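Local coordinates for protein arsenite methyltransferase (Chlamydomonas reinhardtii, PDB 5EVJ) that probably catalyses the stepwise methylation of trivalent arsenic, with S-adenosylmethionine as the methyl donor, at residues D308-V313 and G322-M327; S326-S331 and P335-I340. The protein carries 15 engineered substitutions. All blocks are in the same frame, centred on the assembly; numbering follows the deposited sequence.

Contact 1: residues D308-V313 and G322-M327; sequences DHHRFV and GNTASM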
ATOM      1  N   ASP A 308      -1.774  12.659  -0.694  1.00 29.58           N
ATOM      2  CA  ASP A 308      -1.932  13.741  -1.654  1.00 34.01           C
ATOM      3  C   ASP A 308      -2.482  15.046  -1.071  1.00 34.91           C
ATOM      4  O   ASP A 308      -2.591  16.001  -1.817  1.00 31.89           O
ATOM      5  CB  ASP A 308      -2.798  13.294  -2.824  1.00 32.93           C
ATOM      6  CG  ASP A 308      -4.220  12.940  -2.400  1.00 33.05           C
ATOM      7  OD1 ASP A 308      -4.620  13.132  -1.233  1.00 39.07           O
ATOM      8  OD2 ASP A 308      -4.938  12.411  -3.262  1.00 39.46           O
ATOM      9  N   HIS A 309      -2.835  15.074   0.225  1.00 34.72           N
ATOM     10  CA  HIS A 309      -3.207  16.358   0.933  1.00 35.82           C
ATOM     11  C   HIS A 309      -2.224  16.770   2.003  1.00 30.13           C
ATOM     12  O   HIS A 309      -2.487  17.695   2.770  1.00 31.50           O
ATOM     13  CB  HIS A 309      -4.610  16.256   1.549  1.00 36.45           C
ATOM     14  CG  HIS A 309      -5.656  16.011   0.515  1.00 52.34           C
ATOM     15  ND1 HIS A 309      -6.091  16.996  -0.350  1.00 55.28           N
ATOM     16  CD2 HIS A 309      -6.291  14.880   0.140  1.00 58.07           C
ATOM     17  CE1 HIS A 309      -6.971  16.493  -1.188  1.00 53.77           C
ATOM     18  NE2 HIS A 309      -7.117  15.210  -0.911  1.00 58.41           N
ATOM     19  N   HIS A 310      -1.096  16.080   2.083  1.00 27.51           N
ATOM     20  CA  HIS A 310      -0.152  16.355   3.189  1.00 29.02           C
ATOM     21  C   HIS A 310       1.258  16.203   2.706  1.00 27.31           C
ATOM     22  O   HIS A 310       1.799  15.095   2.701  1.00 29.00           O
ATOM     23  CB  HIS A 310      -0.375  15.420   4.394  1.00 28.10           C
ATOM     24  CG  HIS A 310      -1.732  15.545   5.016  1.00 28.35           C
ATOM     25  ND1 HIS A 310      -2.846  14.923   4.498  1.00 26.22           N
ATOM     26  CD2 HIS A 310      -2.152  16.235   6.109  1.00 29.56           C
ATOM     27  CE1 HIS A 310      -3.892  15.206   5.255  1.00 30.03           C
ATOM     28  NE2 HIS A 310      -3.495  16.004   6.240  1.00 32.76           N
ATOM     29  N   ARG A 311       1.858  17.320   2.335  1.00 26.19           N
ATOM     30  CA  ARG A 311       3.255  17.368   1.951  1.00 31.40           C
ATOM     31  C   ARG A 311       4.018  18.123   3.033  1.00 29.01           C
ATOM     32  O   ARG A 311       3.643  19.224   3.349  1.00 34.97           O
ATOM     33  CB  ARG A 311       3.399  18.090   0.613  1.00 34.19           C
ATOM     34  CG  ARG A 311       4.825  18.421   0.209  1.00 39.49           C
ATOM     35  CD  ARG A 311       4.770  18.834  -1.247  1.00 42.26           C
ATOM     36  NE  ARG A 311       5.924  18.369  -1.986  1.00 50.13           N
ATOM     37  CZ  ARG A 311       7.086  19.031  -2.057  1.00 63.59           C
ATOM     38  NH1 ARG A 311       7.236  20.221  -1.436  1.00 61.43           N
ATOM     39  NH2 ARG A 311       8.104  18.506  -2.763  1.00 54.81           N
ATOM     40  N   PHE A 312       5.059  17.511   3.579  1.00 25.01           N
ATOM     41  CA  PHE A 312       5.853  18.045   4.650  1.00 25.52           C
ATOM     42  C   PHE A 312       7.160  18.464   4.078  1.00 28.69           C
ATOM     43  O   PHE A 312       7.900  17.641   3.425  1.00 30.19           O
ATOM     44  CB  PHE A 312       6.199  16.974   5.697  1.00 25.37           C
ATOM     45  CG  PHE A 312       5.019  16.523   6.475  1.00 23.84           C
ATOM     46  CD1 PHE A 312       4.167  15.520   5.957  1.00 19.74           C
ATOM     47  CD2 PHE A 312       4.689  17.177   7.671  1.00 22.37           C
ATOM     48  CE1 PHE A 312       3.034  15.168   6.645  1.00 20.77           C
ATOM     49  CE2 PHE A 312       3.521  16.828   8.351  1.00 21.60           C
ATOM     50  CZ  PHE A 312       2.710  15.814   7.837  1.00 21.50           C
ATOM     51  N   VAL A 313       7.484  19.725   4.351  1.00 25.78           N
ATOM     52  CA  VAL A 313       8.733  20.237   3.883  1.00 21.70           C
ATOM     53  C   VAL A 313       9.704  20.086   5.036  1.00 21.99           C
ATOM     54  O   VAL A 313       9.395  20.374   6.238  1.00 22.69           O
ATOM     55  CB  VAL A 313       8.563  21.676   3.380  1.00 24.79           C
ATOM     56  CG1 VAL A 313       9.909  22.277   2.939  1.00 25.33           C
ATOM     57  CG2 VAL A 313       7.565  21.707   2.195  1.00 21.44           C
ATOM     58  N   GLY A 322      -4.969  14.606  14.819  1.00 19.90           N
ATOM     59  CA  GLY A 322      -4.590  13.323  15.513  1.00 16.87           C
ATOM     60  C   GLY A 322      -4.142  12.229  14.553  1.00 17.54           C
ATOM     61  O   GLY A 322      -3.068  11.575  14.742  1.00 18.86           O
ATOM     62  N   ASN A 323      -4.883  12.094  13.469  1.00 17.66           N
ATOM     63  CA  ASN A 323      -4.660  10.957  12.580  1.00 19.32           C
ATOM     64  C   ASN A 323      -3.336  11.077  11.936  1.00 18.42           C
ATOM     65  O   ASN A 323      -2.506  10.150  11.973  1.00 20.28           O
ATOM     66  CB  ASN A 323      -5.762  10.802  11.499  1.00 17.29           C
ATOM     67  CG  ASN A 323      -7.045  10.150  12.042  1.00 19.79           C
ATOM     68  OD1 ASN A 323      -7.133   9.766  13.232  1.00 17.53           O
ATOM     69  ND2 ASN A 323      -8.050  10.022  11.165  1.00 18.89           N
ATOM     70  N   THR A 324      -3.148  12.209  11.287  1.00 17.92           N
ATOM     71  CA  THR A 324      -1.938  12.498  10.587  1.00 17.59           C
ATOM     72  C   THR A 324      -0.770  12.461  11.597  1.00 17.54           C
ATOM     73  O   THR A 324       0.270  11.921  11.259  1.00 18.77           O
ATOM     74  CB  THR A 324      -2.032  13.920   9.978  1.00 17.01           C
ATOM     75  OG1 THR A 324      -2.991  13.873   8.898  1.00 17.27           O
ATOM     76  CG2 THR A 324      -0.640  14.313   9.438  1.00 14.61           C
ATOM     77  N   ALA A 325      -0.938  13.026  12.800  1.00 16.73           N
ATOM     78  CA  ALA A 325       0.168  12.968  13.789  1.00 19.78           C
ATOM     79  C   ALA A 325       0.534  11.488  14.104  1.00 20.47           C
ATOM     80  O   ALA A 325       1.692  11.147  14.319  1.00 23.49           O
ATOM     81  CB  ALA A 325      -0.158  13.741  15.079  1.00 17.36           C
ATOM     82  N   SER A 326      -0.467  10.621  14.141  1.00 20.33           N
ATOM     83  CA  SER A 326      -0.261   9.203  14.411  1.00 19.86           C
ATOM     84  C   SER A 326       0.455   8.572  13.221  1.00 20.48           C
ATOM     85  O   SER A 326       1.352   7.728  13.406  1.00 23.41           O
ATOM     86  CB  SER A 326      -1.642   8.468  14.643  1.00 17.63           C
ATOM     87  OG  SER A 326      -2.180   8.803  15.920  1.00 20.56           O
ATOM     88  N   MET A 327       0.012   8.903  12.012  1.00 16.97           N
ATOM     89  CA  MET A 327       0.590   8.283  10.847  1.00 17.58           C
ATOM     90  C   MET A 327       2.084   8.548  10.563  1.00 19.82           C
ATOM     91  O   MET A 327       2.763   7.722   9.886  1.00 15.76           O
ATOM     92  CB  MET A 327      -0.203   8.663   9.595  1.00 19.30           C
ATOM     93  CG  MET A 327      -1.680   8.216   9.668  1.00 19.62           C
ATOM     94  SD  MET A 327      -2.740   8.715   8.279  1.00 23.58           S
ATOM     95  CE  MET A 327      -4.333   8.045   8.812  1.00 17.77           C
TER
HETATM   96  O   HOH W   1      -3.906  16.740   9.194  1.00  7.34           O

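Contact 2: residues S326-S331 and P335-I340; sequences SMVGES and PHFTII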
ATOM      1  N   SER A 326      -0.467  10.621  14.141  1.00 20.33           N
ATOM      2  CA  SER A 326      -0.261   9.203  14.411  1.00 19.86           C
ATOM      3  C   SER A 326       0.455   8.572  13.221  1.00 20.48           C
ATOM      4  O   SER A 326       1.352   7.728  13.406  1.00 23.41           O
ATOM      5  CB  SER A 326      -1.642   8.468  14.643  1.00 17.63           C
ATOM      6  OG  SER A 326      -2.180   8.803  15.920  1.00 20.56           O
ATOM      7  N   MET A 327       0.012   8.903  12.012  1.00 16.97           N
ATOM      8  CA  MET A 327       0.590   8.283  10.847  1.00 17.58           C
ATOM      9  C   MET A 327       2.084   8.548  10.563  1.00 19.82           C
ATOM     10  O   MET A 327       2.763   7.722   9.886  1.00 15.76           O
ATOM     11  CB  MET A 327      -0.203   8.663   9.595  1.00 19.30           C
ATOM     12  CG  MET A 327      -1.680   8.216   9.668  1.00 19.62           C
ATOM     13  SD  MET A 327      -2.740   8.715   8.279  1.00 23.58           S
ATOM     14  CE  MET A 327      -4.333   8.045   8.812  1.00 17.77           C
ATOM     15  N   VAL A 328       2.556   9.746  10.966  1.00 19.10           N
ATOM     16  CA  VAL A 328       3.924  10.137  10.703  1.00 17.64           C
ATOM     17  C   VAL A 328       4.659  10.045  12.020  1.00 18.06           C
ATOM     18  O   VAL A 328       5.849   9.845  12.024  1.00 16.45           O
ATOM     19  CB  VAL A 328       4.059  11.574  10.115  1.00 18.01           C
ATOM     20  CG1 VAL A 328       3.199  11.664   8.854  1.00 16.93           C
ATOM     21  CG2 VAL A 328       3.753  12.668  11.164  1.00 16.00           C
ATOM     22  N   GLY A 329       3.962  10.109  13.154  1.00 18.07           N
ATOM     23  CA  GLY A 329       4.791  10.102  14.349  1.00 19.54           C
ATOM     24  C   GLY A 329       4.628   8.949  15.313  1.00 22.72           C
ATOM     25  O   GLY A 329       5.143   9.050  16.430  1.00 20.87           O
ATOM     26  N   GLU A 330       3.844   7.928  14.945  1.00 20.97           N
ATOM     27  CA  GLU A 330       3.538   6.813  15.893  1.00 23.89           C
ATOM     28  C   GLU A 330       3.607   5.551  15.092  1.00 21.99           C
ATOM     29  O   GLU A 330       3.329   4.520  15.596  1.00 24.31           O
ATOM     30  CB  GLU A 330       2.105   6.915  16.519  1.00 24.95           C
ATOM     31  CG  GLU A 330       1.933   7.865  17.738  1.00 28.56           C
ATOM     32  CD  GLU A 330       0.494   8.466  17.858  1.00 31.78           C
ATOM     33  OE1 GLU A 330      -0.474   7.707  17.739  1.00 29.62           O
ATOM     34  OE2 GLU A 330       0.293   9.717  18.030  1.00 33.22           O
ATOM     35  N   SER A 331       3.937   5.667  13.821  1.00 20.24           N
ATOM     36  CA  SER A 331       4.134   4.561  12.930  1.00 19.35           C
ATOM     37  C   SER A 331       5.623   4.263  12.721  1.00 19.77           C
ATOM     38  O   SER A 331       6.504   4.775  13.425  1.00 20.44           O
ATOM     39  CB  SER A 331       3.569   4.940  11.578  1.00 17.64           C
ATOM     40  OG  SER A 331       4.425   5.941  10.928  1.00 19.81           O
ATOM     41  N   PRO A 335      10.681   7.775  13.348  1.00 17.53           N
ATOM     42  CA  PRO A 335      12.044   8.272  13.608  1.00 21.67           C
ATOM     43  C   PRO A 335      12.369   9.537  12.737  1.00 23.15           C
ATOM     44  O   PRO A 335      13.296  10.274  13.052  1.00 24.87           O
ATOM     45  CB  PRO A 335      12.951   7.114  13.148  1.00 18.72           C
ATOM     46  CG  PRO A 335      12.066   5.884  13.283  1.00 18.63           C
ATOM     47  CD  PRO A 335      10.695   6.367  12.869  1.00 18.29           C
ATOM     48  N   HIS A 336      11.656   9.725  11.626  1.00 22.82           N
ATOM     49  CA  HIS A 336      11.912  10.869  10.757  1.00 21.13           C
ATOM     50  C   HIS A 336      11.065  12.113  11.044  1.00 20.81           C
ATOM     51  O   HIS A 336      11.134  13.094  10.254  1.00 23.04           O
ATOM     52  CB  HIS A 336      11.708  10.467   9.316  1.00 21.17           C
ATOM     53  CG  HIS A 336      12.388   9.186   8.961  1.00 24.08           C
ATOM     54  ND1 HIS A 336      13.748   9.099   8.791  1.00 22.84           N
ATOM     55  CD2 HIS A 336      11.903   7.921   8.787  1.00 24.64           C
ATOM     56  CE1 HIS A 336      14.087   7.844   8.527  1.00 21.85           C
ATOM     57  NE2 HIS A 336      12.981   7.118   8.489  1.00 27.44           N
ATOM     58  N   PHE A 337      10.260  12.096  12.110  1.00 16.91           N
ATOM     59  CA  PHE A 337       9.339  13.192  12.382  1.00 18.28           C
ATOM     60  C   PHE A 337       9.411  13.584  13.816  1.00 21.41           C
ATOM     61  O   PHE A 337       9.576  12.723  14.622  1.00 23.29           O
ATOM     62  CB  PHE A 337       7.883  12.768  12.126  1.00 15.75           C
ATOM     63  CG  PHE A 337       7.585  12.703  10.690  1.00 15.59           C
ATOM     64  CD1 PHE A 337       7.844  11.558   9.987  1.00 14.59           C
ATOM     65  CD2 PHE A 337       7.062  13.845  10.017  1.00 13.63           C
ATOM     66  CE1 PHE A 337       7.585  11.491   8.618  1.00 15.87           C
ATOM     67  CE2 PHE A 337       6.796  13.790   8.642  1.00 14.01           C
ATOM     68  CZ  PHE A 337       7.068  12.638   7.923  1.00 16.05           C
ATOM     69  N   THR A 338       9.185  14.861  14.134  1.00 23.48           N
ATOM     70  CA  THR A 338       8.981  15.293  15.509  1.00 21.61           C
ATOM     71  C   THR A 338       7.538  15.716  15.587  1.00 22.70           C
ATOM     72  O   THR A 338       7.026  16.433  14.702  1.00 25.13           O
ATOM     73  CB  THR A 338       9.875  16.549  15.821  1.00 25.94           C
ATOM     74  OG1 THR A 338      11.232  16.306  15.416  1.00 26.04           O
ATOM     75  CG2 THR A 338       9.857  17.019  17.309  1.00 24.17           C
ATOM     76  N   ILE A 339       6.902  15.319  16.680  1.00 24.94           N
ATOM     77  CA  ILE A 339       5.567  15.730  17.021  1.00 20.75           C
ATOM     78  C   ILE A 339       5.662  16.609  18.208  1.00 22.77           C
ATOM     79  O   ILE A 339       6.219  16.235  19.241  1.00 20.49           O
ATOM     80  CB  ILE A 339       4.706  14.521  17.485  1.00 18.51           C
ATOM     81  CG1 ILE A 339       4.655  13.461  16.388  1.00 18.97           C
ATOM     82  CG2 ILE A 339       3.291  14.975  17.622  1.00 17.36           C
ATOM     83  CD1 ILE A 339       4.074  14.013  15.071  1.00 20.02           C
ATOM     84  N   ILE A 340       5.057  17.775  18.115  1.00 23.77           N
ATOM     85  CA  ILE A 340       5.014  18.612  19.289  1.00 22.88           C
ATOM     86  C   ILE A 340       3.584  18.617  19.752  1.00 22.43           C
ATOM     87  O   ILE A 340       2.663  18.892  18.987  1.00 27.96           O
ATOM     88  CB  ILE A 340       5.452  20.041  18.900  1.00 25.82           C
ATOM     89  CG1 ILE A 340       6.958  20.054  18.582  1.00 29.81           C
ATOM     90  CG2 ILE A 340       5.195  20.973  20.037  1.00 24.52           C
ATOM     91  CD1 ILE A 340       7.360  20.901  17.386  1.00 31.36           C
TER

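Contact 1: residues D308-V313 and G322-M327
Thr324 OG1 draws several polar groups to one point: a water lies 3.0 Å from Thr324 OG1, Arg243 NH1 is hydrogen-bonded to the same oxygen, and the imidazole of His310 stands beside it. That water is also 3.1 Å from His310 NE2 and so bridges strand 310-313 and helix 322-329, while the direct approach of His310 NE2 to Thr324 OG1, at 3.4 Å, comes obliquely to the ring. The far nitrogen, His310 ND1, bonds Asp307 OD1, and with ND1 bonded to Asp307 and NE2 to the water, the imidazole is probably restrained from turning about its CB-CG bond. An alanine in place of His310 would probably leave the bridging water without its strand-side partner and Asp307 OD1 without the ND1 bond. The other branch of the threonine serves apolar packing. Thr324 CG2, anti to the backbone N while OG1 has chi1 -70°, reaches the rim of the Phe312 ring near its plane, 4.0 Å from Phe312 CZ, and lies 4.1 Å from His310 CD2. One β-branched residue thus meets two strand side chains, its hydroxyl at the imidazole and its methyl at the phenyl edge. The result is a small, largely buried α/β interface, in which a helix packs on the β-hairpin formed by strands 303-305 and 310-313.

Contact 2: residues S326-S331 and P335-I340
Val328 and Phe337 bury the most surface here, followed by Ile339, and together they pack the last turn of helix 322-329 on strand 337-340, an outer strand of a three-stranded antiparallel sheet. The valine sits squarely over the phenyl ring in a CH-pi contact: Val328 CB is 3.5 Å from the centroid of the Phe337 ring and only 3° off its normal. Its two methyls spread over the same face. Val328 CG2, held between the backbone N and the carbonyl carbon, lies 3.7 Å from Phe337 CD2, whereas Val328 CG1 leans toward CZ of that ring. The carbonyl of the valine also comes close, with Val328 O 3.3 Å from Phe337 CD1. Beyond this face, the phenylalanine meets Phe312 edge-to-face and Tyr293 with the planes at about 45°, so two further aromatic rings adjoin it.

Ile339 approaches the helix end two residues farther along the strand. Ile339 CD1 is 4.1 Å from Val328 CG2, and Ile339 CG1 lies 3.9 Å from Gly329 CA, where a beta-carbon on the glycine would probably clash with it. Just past the helix, Ser331 folds back on its last turn: Ser331 OG donates to Met327 O over 2.6 Å, from 54° above the carbonyl plane.

In the fold
Helix 322-329 illustrates how one short helix can serve two β-elements. Contact 1 uses its beginning against strand 310-313, contact 2 its end against strand 337-340, and the two share Ser326 and Met327, with centres 9 Å apart. They join at Phe312, whose CG is 3.9 Å from Phe337 CE2 and whose CE1 is 4.1 Å from Val328 CG1. Ala325 O, 3.8 Å from Ile339 CD1, adds a second junction. The helix thus places the hairpin strand 310-313 and the outer strand 337-340 next to each other. A bound sodium ion is about 10 Å from the Phe312 side chain and about 12 Å from that of Phe337, too far for either to be a ligand.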